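Local coordinates for protein arsenite methyltransferase (Chlamydomonas reinhardtii, PDB 5EVJ) that probably catalyses the stepwise transfer of methyl groups from S-adenosylmethionine to trivalent arsenic, giving methylated arsenicals, at residues A[244-250]-A[265-271]; A[98-102]-A[142-146]. The protein carries 15 engineered substitutions. All coordinates share one frame; numbering follows the deposited sequence.

Contact 1: residues A[244-250]-A[265-271]; sequences QLEAEEI and RFYSITY. Engineered in segment 244-250: A247 (natural residue Cys).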
loop_
_atom_site.group_PDB
_atom_site.type_symbol
_atom_site.label_atom_id
_atom_site.label_comp_id
_atom_site.label_asym_id
_atom_site.label_seq_id
_atom_site.Cartn_x
_atom_site.Cartn_y
_atom_site.Cartn_z
ATOM N N GLN A 244 8.837 4.423 1.247
ATOM C CA GLN A 244 8.387 4.163 2.585
ATOM C C GLN A 244 7.490 5.353 3.020
ATOM O O GLN A 244 7.918 6.524 3.052
ATOM C CB GLN A 244 9.663 3.990 3.427
ATOM C CG GLN A 244 9.426 4.100 4.911
ATOM C CD GLN A 244 10.636 3.670 5.718
ATOM O OE1 GLN A 244 11.241 2.629 5.454
ATOM N NE2 GLN A 244 11.001 4.489 6.706
ATOM N N LEU A 245 6.241 5.094 3.342
ATOM C CA LEU A 245 5.390 6.213 3.744
ATOM C C LEU A 245 5.550 6.458 5.242
ATOM O O LEU A 245 5.619 7.593 5.680
ATOM C CB LEU A 245 3.900 5.919 3.404
ATOM C CG LEU A 245 2.881 6.973 3.930
ATOM C CD1 LEU A 245 3.187 8.370 3.387
ATOM C CD2 LEU A 245 1.423 6.631 3.697
ATOM N N GLU A 246 5.623 5.383 6.030
ATOM C CA GLU A 246 5.866 5.497 7.451
ATOM C C GLU A 246 6.243 4.150 8.093
ATOM O O GLU A 246 5.878 3.064 7.617
ATOM C CB GLU A 246 4.659 6.065 8.171
ATOM C CG GLU A 246 3.511 5.081 8.326
ATOM C CD GLU A 246 2.236 5.796 8.751
ATOM O OE1 GLU A 246 2.168 6.296 9.903
ATOM O OE2 GLU A 246 1.302 5.876 7.924
ATOM N N ALA A 247 7.015 4.249 9.157
ATOM C CA ALA A 247 7.552 3.074 9.801
ATOM C C ALA A 247 7.428 3.298 11.293
ATOM O O ALA A 247 7.644 4.407 11.803
ATOM C CB ALA A 247 9.010 2.864 9.409
ATOM N N GLU A 248 7.044 2.246 11.973
ATOM C CA GLU A 248 7.053 2.241 13.412
ATOM C C GLU A 248 7.805 0.986 13.906
ATOM O O GLU A 248 7.487 -0.158 13.514
ATOM C CB GLU A 248 5.613 2.352 13.990
ATOM C CG GLU A 248 4.975 3.765 14.024
ATOM C CD GLU A 248 5.895 4.913 14.517
ATOM O OE1 GLU A 248 6.692 4.707 15.467
ATOM O OE2 GLU A 248 5.820 6.051 13.963
ATOM N N GLU A 249 8.817 1.212 14.740
ATOM C CA GLU A 249 9.508 0.107 15.366
ATOM C C GLU A 249 8.528 -0.585 16.262
ATOM O O GLU A 249 7.812 0.066 17.002
ATOM C CB GLU A 249 10.751 0.546 16.159
ATOM C CG GLU A 249 11.413 -0.640 16.888
ATOM C CD GLU A 249 12.874 -0.432 17.271
ATOM O OE1 GLU A 249 13.400 0.730 17.220
ATOM O OE2 GLU A 249 13.517 -1.471 17.600
ATOM N N ILE A 250 8.476 -1.904 16.128
ATOM C CA ILE A 250 7.608 -2.782 16.855
ATOM C C ILE A 250 8.422 -3.281 18.048
ATOM O O ILE A 250 9.379 -4.039 17.877
ATOM C CB ILE A 250 7.283 -3.954 15.925
ATOM C CG1 ILE A 250 6.055 -3.619 15.088
ATOM C CG2 ILE A 250 7.017 -5.257 16.678
ATOM C CD1 ILE A 250 5.724 -4.715 14.090
ATOM N N ARG A 265 15.926 -5.647 14.777
ATOM C CA ARG A 265 14.885 -4.675 14.994
ATOM C C ARG A 265 13.789 -4.825 13.935
ATOM O O ARG A 265 14.070 -4.891 12.720
ATOM C CB ARG A 265 15.468 -3.241 15.015
ATOM C CG ARG A 265 16.484 -3.051 16.149
ATOM C CD ARG A 265 17.305 -1.804 15.937
ATOM N NE ARG A 265 16.596 -0.736 16.558
ATOM C CZ ARG A 265 16.798 0.579 16.405
ATOM N NH1 ARG A 265 17.769 1.064 15.664
ATOM N NH2 ARG A 265 15.990 1.427 17.044
ATOM N N PHE A 266 12.542 -4.867 14.420
ATOM C CA PHE A 266 11.363 -5.073 13.601
ATOM C C PHE A 266 10.560 -3.795 13.418
ATOM O O PHE A 266 10.418 -2.997 14.349
ATOM C CB PHE A 266 10.472 -6.147 14.182
ATOM C CG PHE A 266 11.134 -7.475 14.303
ATOM C CD1 PHE A 266 11.992 -7.757 15.383
ATOM C CD2 PHE A 266 10.898 -8.470 13.372
ATOM C CE1 PHE A 266 12.609 -9.007 15.496
ATOM C CE2 PHE A 266 11.525 -9.728 13.473
ATOM C CZ PHE A 266 12.373 -9.990 14.535
ATOM N N TYR A 267 10.035 -3.639 12.198
ATOM C CA TYR A 267 9.202 -2.504 11.802
ATOM C C TYR A 267 7.888 -2.899 11.116
ATOM O O TYR A 267 7.764 -3.916 10.403
ATOM C CB TYR A 267 9.979 -1.550 10.867
ATOM C CG TYR A 267 11.257 -1.138 11.531
ATOM C CD1 TYR A 267 12.318 -2.029 11.631
ATOM C CD2 TYR A 267 11.363 0.091 12.149
ATOM C CE1 TYR A 267 13.478 -1.688 12.282
ATOM C CE2 TYR A 267 12.519 0.476 12.767
ATOM C CZ TYR A 267 13.572 -0.423 12.838
ATOM O OH TYR A 267 14.718 -0.081 13.505
ATOM N N SER A 268 6.934 -2.038 11.350
ATOM C CA SER A 268 5.687 -2.018 10.665
ATOM C C SER A 268 5.976 -0.936 9.647
ATOM O O SER A 268 6.218 0.211 10.021
ATOM C CB SER A 268 4.620 -1.483 11.653
ATOM O OG SER A 268 3.376 -1.301 11.021
ATOM N N ILE A 269 5.980 -1.292 8.371
ATOM C CA ILE A 269 6.232 -0.272 7.310
ATOM C C ILE A 269 5.104 -0.302 6.277
ATOM O O ILE A 269 4.652 -1.392 5.847
ATOM C CB ILE A 269 7.545 -0.510 6.532
ATOM C CG1 ILE A 269 8.762 -0.646 7.477
ATOM C CG2 ILE A 269 7.774 0.585 5.471
ATOM C CD1 ILE A 269 10.061 -1.014 6.726
ATOM N N THR A 270 4.679 0.900 5.877
ATOM C CA THR A 270 3.703 1.079 4.820
ATOM C C THR A 270 4.531 1.545 3.649
ATOM O O THR A 270 5.174 2.605 3.685
ATOM C CB THR A 270 2.583 2.139 5.145
ATOM O OG1 THR A 270 1.780 1.722 6.252
ATOM C CG2 THR A 270 1.611 2.275 3.944
ATOM N N TYR A 271 4.450 0.764 2.596
ATOM C CA TYR A 271 5.195 0.990 1.380
ATOM C C TYR A 271 4.288 1.460 0.274
ATOM O O TYR A 271 3.102 1.040 0.203
ATOM C CB TYR A 271 5.874 -0.352 0.905
ATOM C CG TYR A 271 7.252 -0.528 1.510
ATOM C CD1 TYR A 271 8.292 0.354 1.207
ATOM C CD2 TYR A 271 7.515 -1.593 2.384
ATOM C CE1 TYR A 271 9.574 0.182 1.747
ATOM C CE2 TYR A 271 8.762 -1.792 2.932
ATOM C CZ TYR A 271 9.786 -0.878 2.649
ATOM O OH TYR A 271 10.996 -1.073 3.255
HETATM O O HOH W 1 12.729 0.789 3.761
HETATM O O HOH W 2 12.294 -3.922 17.450
#
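The guanidinium of R265 meets the carboxylate of E249 at a slant, the two planes standing 54° apart, while Y267 OH sits over the centre of one guanidinium face, 3.6 Å above its plane. R265 NH2 bonds E249 OE1 at 2.7 Å on that oxygen's syn lone pair, and R265 NE adds a weak second bond to E249 OE2, so the salt bridge leans mainly on one arm. E249 gets there with CG anti to the backbone N (chi1 176°) and an extended chain whose CB lies 3.8 Å from Y267 CE2; R265 bends at chi3 to meet it. A water joins E249 OE2 to I250 O and accepts from F266 N. At the far end, I269 CG2 covers one face of the Y271 ring toward the rim, and a second water accepts from Y271 OH and donates to Q244 OE1; Q244 NE2 is held by D308. This is the reversed-strand region of the class I methyltransferase sheet: strand 266-274 runs antiparallel to its neighbours and is flanked by strand 193-202 and by the outermost strand 243-249. Pairing is regular where E248 and S268 exchange two backbone bonds, E248 N to S268 O and S268 N to E248 O, each 2.9 Å, and I250 N continues it to F266 O. Between Q244 and E246 a beta bulge shifts the register by one: T270 O accepts from L245 N at 2.7 Å, while T270 N donates to E246 O. Across the bulge, Q244, A247, E249, Y267, I269 and Y271 share one face of the sheet, where A247, an engineered replacement of cysteine, places CB 4.0 Å from I269 CG1; E246, E248, S268 and T270 occupy the opposite face.

Contact 2: residues A[98-102]-A[142-146]; sequences AYVAA and NMTFI. Engineered in segment 98-102: A98 (natural residue Cys).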
loop_
_atom_site.group_PDB
_atom_site.type_symbol
_atom_site.label_atom_id
_atom_site.label_comp_id
_atom_site.label_asym_id
_atom_site.label_seq_id
_atom_site.Cartn_x
_atom_site.Cartn_y
_atom_site.Cartn_z
ATOM N N ALA A 98 -11.553 -3.280 3.476
ATOM C CA ALA A 98 -12.387 -3.136 2.271
ATOM C C ALA A 98 -13.588 -2.240 2.566
ATOM O O ALA A 98 -14.020 -1.454 1.700
ATOM C CB ALA A 98 -12.812 -4.497 1.760
ATOM N N TYR A 99 -14.095 -2.298 3.810
ATOM C CA TYR A 99 -15.254 -1.473 4.165
ATOM C C TYR A 99 -14.836 -0.040 4.228
ATOM O O TYR A 99 -15.499 0.838 3.711
ATOM C CB TYR A 99 -15.825 -1.905 5.513
ATOM C CG TYR A 99 -16.843 -3.048 5.411
ATOM C CD1 TYR A 99 -16.581 -4.178 4.629
ATOM C CD2 TYR A 99 -18.066 -3.008 6.100
ATOM C CE1 TYR A 99 -17.488 -5.237 4.525
ATOM C CE2 TYR A 99 -18.979 -4.098 6.016
ATOM C CZ TYR A 99 -18.694 -5.181 5.205
ATOM O OH TYR A 99 -19.565 -6.247 5.092
ATOM N N VAL A 100 -13.657 0.208 4.784
ATOM C CA VAL A 100 -13.162 1.543 4.828
ATOM C C VAL A 100 -12.924 2.062 3.426
ATOM O O VAL A 100 -13.258 3.202 3.104
ATOM C CB VAL A 100 -11.865 1.606 5.627
ATOM C CG1 VAL A 100 -11.249 3.000 5.489
ATOM C CG2 VAL A 100 -12.173 1.212 7.067
ATOM N N ALA A 101 -12.320 1.237 2.582
ATOM C CA ALA A 101 -12.053 1.721 1.208
ATOM C C ALA A 101 -13.374 2.016 0.435
ATOM O O ALA A 101 -13.503 3.024 -0.302
ATOM C CB ALA A 101 -11.224 0.685 0.493
ATOM N N ALA A 102 -14.348 1.116 0.616
ATOM C CA ALA A 102 -15.630 1.171 -0.056
ATOM C C ALA A 102 -16.215 2.545 0.231
ATOM O O ALA A 102 -16.774 3.177 -0.647
ATOM C CB ALA A 102 -16.531 0.096 0.484
ATOM N N ASN A 142 -20.728 -1.268 -3.233
ATOM C CA ASN A 142 -19.751 -1.238 -4.316
ATOM C C ASN A 142 -18.582 -2.256 -4.010
ATOM O O ASN A 142 -17.510 -2.135 -4.563
ATOM C CB ASN A 142 -19.276 0.182 -4.526
ATOM C CG ASN A 142 -18.634 0.836 -3.249
ATOM O OD1 ASN A 142 -18.704 0.305 -2.132
ATOM N ND2 ASN A 142 -17.944 1.987 -3.447
ATOM N N MET A 143 -18.835 -3.276 -3.181
ATOM C CA MET A 143 -17.867 -4.332 -2.826
ATOM C C MET A 143 -18.187 -5.712 -3.425
ATOM O O MET A 143 -19.318 -6.089 -3.547
ATOM C CB MET A 143 -17.758 -4.476 -1.304
ATOM C CG MET A 143 -17.381 -3.183 -0.609
ATOM S SD MET A 143 -17.200 -3.318 1.218
ATOM C CE MET A 143 -18.865 -2.782 1.580
ATOM N N THR A 144 -17.149 -6.465 -3.733
ATOM C CA THR A 144 -17.195 -7.781 -4.283
ATOM C C THR A 144 -16.127 -8.487 -3.477
ATOM O O THR A 144 -14.961 -8.048 -3.423
ATOM C CB THR A 144 -16.791 -7.806 -5.780
ATOM O OG1 THR A 144 -17.565 -6.847 -6.534
ATOM C CG2 THR A 144 -16.950 -9.218 -6.415
ATOM N N PHE A 145 -16.524 -9.548 -2.791
ATOM C CA PHE A 145 -15.571 -10.390 -2.117
ATOM C C PHE A 145 -15.472 -11.694 -2.843
ATOM O O PHE A 145 -16.468 -12.285 -3.128
ATOM C CB PHE A 145 -16.062 -10.607 -0.717
ATOM C CG PHE A 145 -16.050 -9.351 0.085
ATOM C CD1 PHE A 145 -14.821 -8.824 0.564
ATOM C CD2 PHE A 145 -17.215 -8.664 0.318
ATOM C CE1 PHE A 145 -14.803 -7.639 1.270
ATOM C CE2 PHE A 145 -17.211 -7.481 1.034
ATOM C CZ PHE A 145 -16.009 -6.978 1.537
ATOM N N ILE A 146 -14.264 -12.131 -3.188
ATOM C CA ILE A 146 -14.128 -13.439 -3.813
ATOM C C ILE A 146 -13.118 -14.289 -3.072
ATOM O O ILE A 146 -12.239 -13.771 -2.374
ATOM C CB ILE A 146 -13.796 -13.355 -5.323
ATOM C CG1 ILE A 146 -12.404 -12.811 -5.565
ATOM C CG2 ILE A 146 -14.784 -12.445 -6.049
ATOM C CD1 ILE A 146 -12.346 -12.034 -6.855
#
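The thioether of M143 is the bump of this interface, and its hollow is lined by A98 and A102, one turn apart on the same side of the helix, and by the Y99 ring beside them. M143 SD rests 3.6 Å from A102 CB and equally near Y99 CD1, while the bend at chi3 (-95°) carries M143 CE over one face of the Y99 ring, 4.1 Å from its centroid: a CH-pi contact within a broader Met-aromatic one. F145 fills the next hollow, with F145 CZ at the edge of the Y99 ring, 3.8 Å from Y99 CE1, and F145 CE1 against CB of A98, an engineered residue that is cysteine in nature. Y99 is fixed at its far end by a bond from OH to A124 O. At A102, one turn further along the helix, N142 ND2 gives A102 O a straight bond of 3.3 Å, in both the amide and the carbonyl plane, and also binds G109 O; A102 O has Y138 OH as a further partner. N142 OD1 is buried without a polar mate, 3.4 Å from A102 CB. A leucine in place of N142 would probably leave G109 O without this donor and remove the amide donor to A102 O. The helix surface formed here by A102, Y99 and the engineered A98 takes up M143 and F145 of the edge strand, as helix 96-104 packs against the parallel part of the sheet in a Rossmann-like, class I methyltransferase fold.

Read from the N terminus, the chain passes strand 86-90 and enters helix 96-104, then travels through strand 110-115 and two further helices before strand 143-147 returns to that helix; contact 2 closes this loop of 39 intervening residues. Only after it is complete does the chain lay down strands 163-169 and 193-202 and reach 243-249. Contact 1 then closes a shorter excursion of 14 residues, which includes helix 256-261. The two loops therefore follow in series, neither nesting nor crossing. Their centres lie 25 Å apart on opposite sides of the chain's centre, yet both belong to one sheet, contact 2 securing one outermost strand and contact 1 the other.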